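Local coordinates for protein putative sulfatase yidJ (Bacteroides fragilis, PDB 2QZU) that probably hydrolyses sulfate esters as a metal-dependent arylsulfatase, at residues A[430-442]-A[449-461]. Numbering follows the deposited sequence.
Sequences GKIDNVILFDRTN and NIASQQLKLTHTF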
loop_
_atom_site.group_PDB
_atom_site.type_symbol
_atom_site.label_atom_id
_atom_site.label_comp_id
_atom_site.label_asym_id
_atom_site.label_seq_id
_atom_site.Cartn_x
_atom_site.Cartn_y
_atom_site.Cartn_z
ATOM N N GLY A 430 -29.471 23.525 -1.011
ATOM C CA GLY A 430 -30.058 24.601 -1.794
ATOM C C GLY A 430 -29.758 26.034 -1.388
ATOM O O GLY A 430 -30.340 26.965 -1.950
ATOM N N LYS A 431 -28.856 26.227 -0.433
ATOM C CA LYS A 431 -28.508 27.576 0.018
ATOM C C LYS A 431 -27.011 27.844 -0.154
ATOM O O LYS A 431 -26.184 27.096 0.369
ATOM C CB LYS A 431 -28.915 27.737 1.483
ATOM C CG LYS A 431 -30.393 27.443 1.722
ATOM C CD LYS A 431 -30.655 26.879 3.112
ATOM C CE LYS A 431 -30.559 27.945 4.183
ATOM N NZ LYS A 431 -31.636 28.962 4.025
ATOM N N ILE A 432 -26.671 28.908 -0.881
ATOM C CA ILE A 432 -25.265 29.253 -1.119
ATOM C C ILE A 432 -24.532 29.399 0.212
ATOM O O ILE A 432 -24.901 30.213 1.065
ATOM C CB ILE A 432 -25.125 30.539 -1.951
ATOM C CG1 ILE A 432 -25.841 30.367 -3.296
ATOM C CG2 ILE A 432 -23.652 30.837 -2.201
ATOM C CD1 ILE A 432 -25.298 29.230 -4.156
ATOM N N ASP A 433 -23.480 28.601 0.344
ATOM C CA ASP A 433 -22.666 28.469 1.546
ATOM C C ASP A 433 -21.292 29.141 1.524
ATOM O O ASP A 433 -20.737 29.468 2.573
ATOM C CB ASP A 433 -22.451 26.972 1.782
ATOM C CG ASP A 433 -22.460 26.596 3.236
ATOM O OD1 ASP A 433 -21.862 27.327 4.056
ATOM O OD2 ASP A 433 -23.058 25.547 3.550
ATOM N N ASN A 434 -20.730 29.318 0.335
ATOM C CA ASN A 434 -19.396 29.893 0.217
ATOM C C ASN A 434 -19.204 30.417 -1.199
ATOM O O ASN A 434 -19.835 29.931 -2.135
ATOM C CB ASN A 434 -18.361 28.796 0.512
ATOM C CG ASN A 434 -16.976 29.342 0.827
ATOM O OD1 ASN A 434 -16.013 28.579 0.947
ATOM N ND2 ASN A 434 -16.868 30.655 0.972
ATOM N N VAL A 435 -18.342 31.419 -1.343
ATOM C CA VAL A 435 -18.036 32.002 -2.641
ATOM C C VAL A 435 -16.519 32.062 -2.760
ATOM O O VAL A 435 -15.832 32.565 -1.870
ATOM C CB VAL A 435 -18.620 33.431 -2.784
ATOM C CG1 VAL A 435 -18.296 33.987 -4.160
ATOM C CG2 VAL A 435 -20.128 33.400 -2.576
ATOM N N ILE A 436 -15.999 31.537 -3.861
ATOM C CA ILE A 436 -14.563 31.503 -4.082
ATOM C C ILE A 436 -14.198 32.131 -5.421
ATOM O O ILE A 436 -14.843 31.873 -6.434
ATOM C CB ILE A 436 -14.060 30.045 -4.042
ATOM C CG1 ILE A 436 -14.420 29.423 -2.688
ATOM C CG2 ILE A 436 -12.555 29.993 -4.275
ATOM C CD1 ILE A 436 -14.343 27.912 -2.658
ATOM N N LEU A 437 -13.163 32.965 -5.419
ATOM C CA LEU A 437 -12.714 33.615 -6.639
ATOM C C LEU A 437 -11.201 33.767 -6.628
ATOM O O LEU A 437 -10.629 34.305 -5.683
ATOM C CB LEU A 437 -13.369 34.993 -6.791
ATOM C CG LEU A 437 -12.933 35.823 -8.005
ATOM C CD1 LEU A 437 -13.244 35.066 -9.288
ATOM C CD2 LEU A 437 -13.647 37.170 -7.990
ATOM N N PHE A 438 -10.557 33.269 -7.678
ATOM C CA PHE A 438 -9.108 33.368 -7.804
ATOM C C PHE A 438 -8.749 34.082 -9.101
ATOM O O PHE A 438 -9.330 33.803 -10.153
ATOM C CB PHE A 438 -8.450 31.983 -7.840
ATOM C CG PHE A 438 -8.581 31.203 -6.568
ATOM C CD1 PHE A 438 -9.298 30.008 -6.545
ATOM C CD2 PHE A 438 -7.963 31.638 -5.401
ATOM C CE1 PHE A 438 -9.393 29.254 -5.371
ATOM C CE2 PHE A 438 -8.052 30.899 -4.226
ATOM C CZ PHE A 438 -8.768 29.704 -4.210
ATOM N N ASP A 439 -7.797 35.004 -9.012
ATOM C CA ASP A 439 -7.304 35.735 -10.174
ATOM C C ASP A 439 -6.011 34.997 -10.499
ATOM O O ASP A 439 -4.988 35.222 -9.856
ATOM C CB ASP A 439 -6.989 37.187 -9.799
ATOM C CG ASP A 439 -6.435 37.987 -10.967
ATOM O OD1 ASP A 439 -5.808 37.386 -11.866
ATOM O OD2 ASP A 439 -6.612 39.221 -10.978
ATOM N N ARG A 440 -6.054 34.112 -11.490
ATOM C CA ARG A 440 -4.878 33.320 -11.840
ATOM C C ARG A 440 -3.717 34.089 -12.468
ATOM O O ARG A 440 -2.603 33.572 -12.554
ATOM C CB ARG A 440 -5.286 32.152 -12.740
ATOM C CG ARG A 440 -6.340 31.243 -12.116
ATOM C CD ARG A 440 -6.331 29.862 -12.770
ATOM N NE ARG A 440 -6.455 29.943 -14.221
ATOM C CZ ARG A 440 -7.578 30.243 -14.870
ATOM N NH1 ARG A 440 -8.699 30.491 -14.200
ATOM N NH2 ARG A 440 -7.574 30.311 -16.192
ATOM N N THR A 441 -3.970 35.317 -12.904
ATOM C CA THR A 441 -2.918 36.133 -13.498
ATOM C C THR A 441 -1.984 36.643 -12.400
ATOM O O THR A 441 -0.767 36.469 -12.479
ATOM C CB THR A 441 -3.506 37.340 -14.257
ATOM O OG1 THR A 441 -4.304 36.870 -15.350
ATOM C CG2 THR A 441 -2.388 38.232 -14.795
ATOM N N ASN A 442 -2.560 37.266 -11.376
ATOM C CA ASN A 442 -1.781 37.804 -10.259
ATOM C C ASN A 442 -1.534 36.764 -9.170
ATOM O O ASN A 442 -0.628 36.913 -8.350
ATOM C CB ASN A 442 -2.508 39.002 -9.633
ATOM C CG ASN A 442 -2.369 40.271 -10.454
ATOM O OD1 ASN A 442 -1.265 40.780 -10.650
ATOM N ND2 ASN A 442 -3.493 40.793 -10.933
ATOM N N ASN A 449 -8.286 33.930 -1.980
ATOM C CA ASN A 449 -9.686 33.948 -2.376
ATOM C C ASN A 449 -10.064 35.419 -2.265
ATOM O O ASN A 449 -10.157 35.956 -1.164
ATOM C CB ASN A 449 -10.548 33.118 -1.421
ATOM C CG ASN A 449 -12.024 33.188 -1.769
ATOM O OD1 ASN A 449 -12.409 33.822 -2.753
ATOM N ND2 ASN A 449 -12.858 32.541 -0.964
ATOM N N ILE A 450 -10.269 36.070 -3.402
ATOM C CA ILE A 450 -10.595 37.492 -3.407
ATOM C C ILE A 450 -12.072 37.808 -3.627
ATOM O O ILE A 450 -12.428 38.948 -3.933
ATOM C CB ILE A 450 -9.759 38.225 -4.474
ATOM C CG1 ILE A 450 -10.089 37.675 -5.865
ATOM C CG2 ILE A 450 -8.274 38.043 -4.176
ATOM C CD1 ILE A 450 -9.445 38.442 -7.007
ATOM N N ALA A 451 -12.931 36.809 -3.457
ATOM C CA ALA A 451 -14.366 36.999 -3.654
ATOM C C ALA A 451 -14.941 38.158 -2.832
ATOM O O ALA A 451 -15.711 38.967 -3.346
ATOM C CB ALA A 451 -15.114 35.709 -3.326
ATOM N N SER A 452 -14.562 38.238 -1.560
ATOM C CA SER A 452 -15.063 39.299 -0.685
ATOM C C SER A 452 -14.488 40.669 -1.037
ATOM O O SER A 452 -14.996 41.700 -0.592
ATOM C CB SER A 452 -14.737 38.972 0.776
ATOM O OG SER A 452 -13.336 38.976 1.002
ATOM N N GLN A 453 -13.434 40.676 -1.845
ATOM C CA GLN A 453 -12.783 41.917 -2.246
ATOM C C GLN A 453 -13.222 42.389 -3.631
ATOM O O GLN A 453 -12.927 43.516 -4.027
ATOM C CB GLN A 453 -11.263 41.727 -2.226
ATOM C CG GLN A 453 -10.730 41.214 -0.896
ATOM C CD GLN A 453 -9.279 40.761 -0.970
ATOM O OE1 GLN A 453 -8.743 40.214 -0.005
ATOM N NE2 GLN A 453 -8.638 40.991 -2.111
ATOM N N GLN A 454 -13.928 41.530 -4.361
ATOM C CA GLN A 454 -14.386 41.868 -5.707
ATOM C C GLN A 454 -15.883 41.621 -5.865
ATOM O O GLN A 454 -16.298 40.781 -6.664
ATOM C CB GLN A 454 -13.628 41.030 -6.741
ATOM C CG GLN A 454 -12.117 41.173 -6.691
ATOM C CD GLN A 454 -11.646 42.556 -7.091
ATOM O OE1 GLN A 454 -12.053 43.085 -8.124
ATOM N NE2 GLN A 454 -10.774 43.144 -6.280
ATOM N N LEU A 455 -16.692 42.359 -5.111
ATOM C CA LEU A 455 -18.141 42.197 -5.164
ATOM C C LEU A 455 -18.735 42.392 -6.557
ATOM O O LEU A 455 -19.640 41.658 -6.958
ATOM C CB LEU A 455 -18.822 43.159 -4.187
ATOM C CG LEU A 455 -18.546 42.989 -2.690
ATOM C CD1 LEU A 455 -17.141 43.472 -2.352
ATOM C CD2 LEU A 455 -19.577 43.779 -1.902
ATOM N N LYS A 456 -18.231 43.381 -7.289
ATOM C CA LYS A 456 -18.730 43.665 -8.632
ATOM C C LYS A 456 -18.492 42.482 -9.565
ATOM O O LYS A 456 -19.392 42.041 -10.278
ATOM C CB LYS A 456 -18.043 44.910 -9.200
ATOM C CG LYS A 456 -18.557 45.331 -10.571
ATOM C CD LYS A 456 -17.893 46.613 -11.068
ATOM C CE LYS A 456 -16.420 46.408 -11.396
ATOM N NZ LYS A 456 -15.782 47.660 -11.898
ATOM N N LEU A 457 -17.265 41.979 -9.548
ATOM C CA LEU A 457 -16.872 40.855 -10.383
ATOM C C LEU A 457 -17.656 39.599 -10.009
ATOM O O LEU A 457 -18.133 38.867 -10.880
ATOM C CB LEU A 457 -15.370 40.614 -10.225
ATOM C CG LEU A 457 -14.689 39.617 -11.156
ATOM C CD1 LEU A 457 -14.844 40.061 -12.602
ATOM C CD2 LEU A 457 -13.219 39.521 -10.783
ATOM N N THR A 458 -17.799 39.363 -8.709
ATOM C CA THR A 458 -18.526 38.203 -8.212
ATOM C C THR A 458 -19.979 38.227 -8.686
ATOM O O THR A 458 -20.551 37.192 -9.025
ATOM C CB THR A 458 -18.490 38.154 -6.669
ATOM O OG1 THR A 458 -17.128 38.121 -6.225
ATOM C CG2 THR A 458 -19.202 36.915 -6.158
ATOM N N HIS A 459 -20.575 39.415 -8.711
ATOM C CA HIS A 459 -21.954 39.556 -9.156
ATOM C C HIS A 459 -22.069 39.205 -10.639
ATOM O O HIS A 459 -23.051 38.597 -11.071
ATOM C CB HIS A 459 -22.442 40.987 -8.905
ATOM C CG HIS A 459 -23.774 41.288 -9.521
ATOM N ND1 HIS A 459 -23.920 41.632 -10.848
ATOM C CD2 HIS A 459 -25.021 41.284 -8.994
ATOM C CE1 HIS A 459 -25.199 41.826 -11.111
ATOM N NE2 HIS A 459 -25.890 41.623 -10.004
ATOM N N THR A 460 -21.059 39.586 -11.412
ATOM C CA THR A 460 -21.045 39.307 -12.842
ATOM C C THR A 460 -20.953 37.802 -13.086
ATOM O O THR A 460 -21.697 37.247 -13.897
ATOM C CB THR A 460 -19.854 39.996 -13.533
ATOM O OG1 THR A 460 -19.901 41.406 -13.278
ATOM C CG2 THR A 460 -19.901 39.756 -15.035
ATOM N N PHE A 461 -20.037 37.141 -12.384
ATOM C CA PHE A 461 -19.880 35.700 -12.539
ATOM C C PHE A 461 -21.127 34.978 -12.038
ATOM O O PHE A 461 -21.496 33.930 -12.560
ATOM C CB PHE A 461 -18.641 35.205 -11.782
ATOM C CG PHE A 461 -17.336 35.521 -12.469
ATOM C CD1 PHE A 461 -17.144 35.201 -13.810
ATOM C CD2 PHE A 461 -16.290 36.110 -11.766
ATOM C CE1 PHE A 461 -15.924 35.457 -14.443
ATOM C CE2 PHE A 461 -15.066 36.371 -12.388
ATOM C CZ PHE A 461 -14.886 36.045 -13.728
#
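Leu-437 and Asn-449 carry the contact between edge strand 431-439 of the C-terminal four-stranded antiparallel sheet and the segment that crosses its edge and leads into helix 455-471. Asn-449 bridges the strand edge with its amide, its chi1 of 177° carrying CG away from the backbone N. Asn-449 ND2 donates in the carbonyl plane to a lone pair of Val-435 O (3.1 Å). On the other side of the amide group, Asn-449 OD1 accepts the N-H of Leu-437 (N to OD1 2.9 Å). The same OD1 also accepts Ala-451 N, closing an Asx turn; the two N-H groups come from opposite faces of the amide, which fixes its rotation. A further backbone bond runs from Ile-450 N to Leu-437 O. Leu-437 then spreads its branches over the helix: CD2 meets Leu-457 CD2 at 3.7 Å, the two side chains crossing at about a right angle, and CD1 lies 3.8 Å from Phe-461 CE2. The Phe-461 ring also meets that of Tyr-423, which extends the contact to the neighbouring strand 421-428. Beside it, Val-435 CG1 rests against both Ala-451 CB and Thr-458 CG2. At the C-terminal end of the strand, where Arg-420 forms a salt bridge with Asp-439, Ile-450 CD1 packs 3.9 Å from Asp-439 CB.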